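Local coordinates for protein putative aminopeptidase (PDB 5NTH) that probably acts as a manganese-dependent M17 leucyl aminopeptidase, removing amino acids from the N-terminus of peptides, at residues H366-D371 / V382-T387. Sequence-based numbering, arbitrary orientation.
Sequences HSYRND and VEVMNT
Asn370 and Thr387, and Asp371 and Val384, are joined by the two hydrogen bonds between segments 366-371 and 382-387, each using a main-chain N-H and each bent at the hydrogen. Thr387 N donates to the side-chain carbonyl of Asn370, 2.9 Å from OD1, and the donor sits 27° out of the amide plane. The Asn370 CG lies anti to the main-chain carbonyl carbon (chi1 -57°), beside the backbone N, and OD1 meets Thr387 N from there. Further along, Asp371 N meets Val384 O at 2.6 Å, nearly in line with the carbonyl bond, and the CA of Asn370 also approaches this oxygen.

Apolar contacts centre on Tyr368. The methyl CG2 of Thr387 stands over one face of its ring as a CH-pi contact, 4.1 Å from the centroid and 12° off the normal. Val384 reaches the CD2-CE2 side obliquely, its CG1 3.7 Å from Tyr368 CE2, and crosses the Tyr368 side chain at about a right angle. CG1 of Val384 also lies against Arg369 O. Beyond the ring, Tyr368 OH comes to 2.9 Å from Thr387 O.

Acidic groups gather at the other end. Met385, bent at chi2 and chi3, brings CE to 3.3 Å from Asp371 OD1. Glu383 OE2 is 4.5 Å from this same OD1; their like charges are probably moderated by the salt bridge of Glu383 to Arg478, with Ser472 as a further partner.

Thr387, its OG1 bonded to Gly305 O, is followed by the manganese ligand Asp388, with Glu390 two residues further on. Asn386 OD1 accepts from Asp388 N, Tyr368 packs on Glu390 and Arg369 forms a salt bridge with Glu360 of the second subunit, so this contact ties the metal-binding segment to a loop at the subunit interface of the M17 catalytic domain.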
loop_
_atom_site.group_PDB
_atom_site.type_symbol
_atom_site.label_atom_id
_atom_site.label_comp_id
_atom_site.label_asym_id
_atom_site.label_seq_id
_atom_site.Cartn_x
_atom_site.Cartn_y
_atom_site.Cartn_z
ATOM N N HIS A 366 -22.115 -3.145 17.173
ATOM C CA HIS A 366 -22.854 -4.417 17.151
ATOM C C HIS A 366 -22.371 -5.349 16.010
ATOM O O HIS A 366 -22.973 -6.400 15.780
ATOM C CB HIS A 366 -24.385 -4.156 17.058
ATOM C CG HIS A 366 -24.932 -3.368 18.214
ATOM N ND1 HIS A 366 -25.826 -3.896 19.122
ATOM C CD2 HIS A 366 -24.690 -2.098 18.627
ATOM C CE1 HIS A 366 -26.117 -2.986 20.039
ATOM N NE2 HIS A 366 -25.436 -1.889 19.764
ATOM N N SER A 367 -21.286 -4.978 15.316
ATOM C CA SER A 367 -20.718 -5.790 14.237
ATOM C C SER A 367 -20.084 -7.112 14.697
ATOM O O SER A 367 -19.428 -7.205 15.739
ATOM C CB SER A 367 -19.669 -5.007 13.441
ATOM O OG SER A 367 -20.265 -3.967 12.696
ATOM N N TYR A 368 -20.289 -8.125 13.874
ATOM C CA TYR A 368 -19.660 -9.399 14.070
ATOM C C TYR A 368 -18.226 -9.196 13.638
ATOM O O TYR A 368 -17.961 -8.494 12.672
ATOM C CB TYR A 368 -20.433 -10.514 13.328
ATOM C CG TYR A 368 -20.169 -10.748 11.840
ATOM C CD1 TYR A 368 -20.303 -9.733 10.886
ATOM C CD2 TYR A 368 -19.856 -12.033 11.382
ATOM C CE1 TYR A 368 -20.080 -9.994 9.521
ATOM C CE2 TYR A 368 -19.622 -12.296 10.040
ATOM C CZ TYR A 368 -19.730 -11.285 9.116
ATOM O OH TYR A 368 -19.498 -11.611 7.816
ATOM N N ARG A 369 -17.320 -9.788 14.403
ATOM C CA ARG A 369 -15.925 -9.393 14.438
ATOM C C ARG A 369 -15.048 -10.414 13.717
ATOM O O ARG A 369 -15.477 -11.525 13.432
ATOM C CB ARG A 369 -15.509 -9.237 15.901
ATOM C CG ARG A 369 -16.425 -8.361 16.780
ATOM C CD ARG A 369 -16.082 -8.505 18.265
ATOM N NE ARG A 369 -16.846 -7.641 19.184
ATOM C CZ ARG A 369 -18.041 -7.929 19.727
ATOM N NH1 ARG A 369 -18.669 -9.081 19.448
ATOM N NH2 ARG A 369 -18.629 -7.058 20.560
ATOM N N ASN A 370 -13.836 -10.025 13.359
ATOM C CA ASN A 370 -12.901 -11.009 12.843
ATOM C C ASN A 370 -12.406 -11.692 14.098
ATOM O O ASN A 370 -11.649 -11.078 14.840
ATOM C CB ASN A 370 -11.760 -10.372 12.057
ATOM C CG ASN A 370 -12.258 -9.539 10.902
ATOM O OD1 ASN A 370 -12.661 -10.055 9.880
ATOM N ND2 ASN A 370 -12.267 -8.229 11.086
ATOM N N ASP A 371 -12.916 -12.906 14.356
ATOM C CA ASP A 371 -12.660 -13.764 15.551
ATOM C C ASP A 371 -13.928 -14.329 16.222
ATOM O O ASP A 371 -13.845 -15.351 16.905
ATOM C CB ASP A 371 -11.784 -13.098 16.636
ATOM C CG ASP A 371 -10.300 -13.183 16.326
ATOM O OD1 ASP A 371 -9.929 -13.895 15.363
ATOM O OD2 ASP A 371 -9.518 -12.526 17.034
ATOM N N VAL A 382 -18.765 -21.717 12.958
ATOM C CA VAL A 382 -17.924 -21.024 11.991
ATOM C C VAL A 382 -17.076 -19.977 12.660
ATOM O O VAL A 382 -17.593 -19.147 13.402
ATOM C CB VAL A 382 -18.760 -20.356 10.873
ATOM C CG1 VAL A 382 -17.873 -19.542 9.944
ATOM C CG2 VAL A 382 -19.462 -21.417 10.064
ATOM N N GLU A 383 -15.782 -19.993 12.372
ATOM C CA GLU A 383 -14.884 -18.969 12.908
ATOM C C GLU A 383 -14.695 -17.852 11.879
ATOM O O GLU A 383 -14.036 -18.039 10.861
ATOM C CB GLU A 383 -13.519 -19.547 13.293
ATOM C CG GLU A 383 -12.747 -18.594 14.214
ATOM C CD GLU A 383 -11.298 -18.985 14.460
ATOM O OE1 GLU A 383 -10.826 -19.942 13.799
ATOM O OE2 GLU A 383 -10.632 -18.308 15.309
ATOM N N VAL A 384 -15.244 -16.690 12.174
ATOM C CA VAL A 384 -15.197 -15.563 11.257
ATOM C C VAL A 384 -13.823 -14.942 11.245
ATOM O O VAL A 384 -13.455 -14.300 12.185
ATOM C CB VAL A 384 -16.218 -14.490 11.674
ATOM C CG1 VAL A 384 -16.168 -13.296 10.735
ATOM C CG2 VAL A 384 -17.634 -15.077 11.697
ATOM N N MET A 385 -13.077 -15.108 10.167
ATOM C CA MET A 385 -11.751 -14.485 10.026
ATOM C C MET A 385 -11.758 -13.199 9.230
ATOM O O MET A 385 -10.868 -12.358 9.396
ATOM C CB MET A 385 -10.807 -15.450 9.342
ATOM C CG MET A 385 -10.641 -16.767 10.063
ATOM S SD MET A 385 -9.472 -16.600 11.418
ATOM C CE MET A 385 -10.424 -15.804 12.703
ATOM N N ASN A 386 -12.727 -13.070 8.335
ATOM C CA ASN A 386 -12.923 -11.862 7.575
ATOM C C ASN A 386 -14.381 -11.601 7.464
ATOM O O ASN A 386 -15.082 -12.402 6.837
ATOM C CB ASN A 386 -12.340 -11.968 6.180
ATOM C CG ASN A 386 -12.307 -10.620 5.490
ATOM O OD1 ASN A 386 -13.355 -10.066 5.204
ATOM N ND2 ASN A 386 -11.118 -10.060 5.269
ATOM N N THR A 387 -14.830 -10.469 8.002
ATOM C CA THR A 387 -16.251 -10.144 7.992
ATOM C C THR A 387 -16.750 -9.721 6.601
ATOM O O THR A 387 -17.954 -9.615 6.371
ATOM C CB THR A 387 -16.592 -9.055 8.995
ATOM O OG1 THR A 387 -15.945 -7.850 8.597
ATOM C CG2 THR A 387 -16.139 -9.444 10.384
#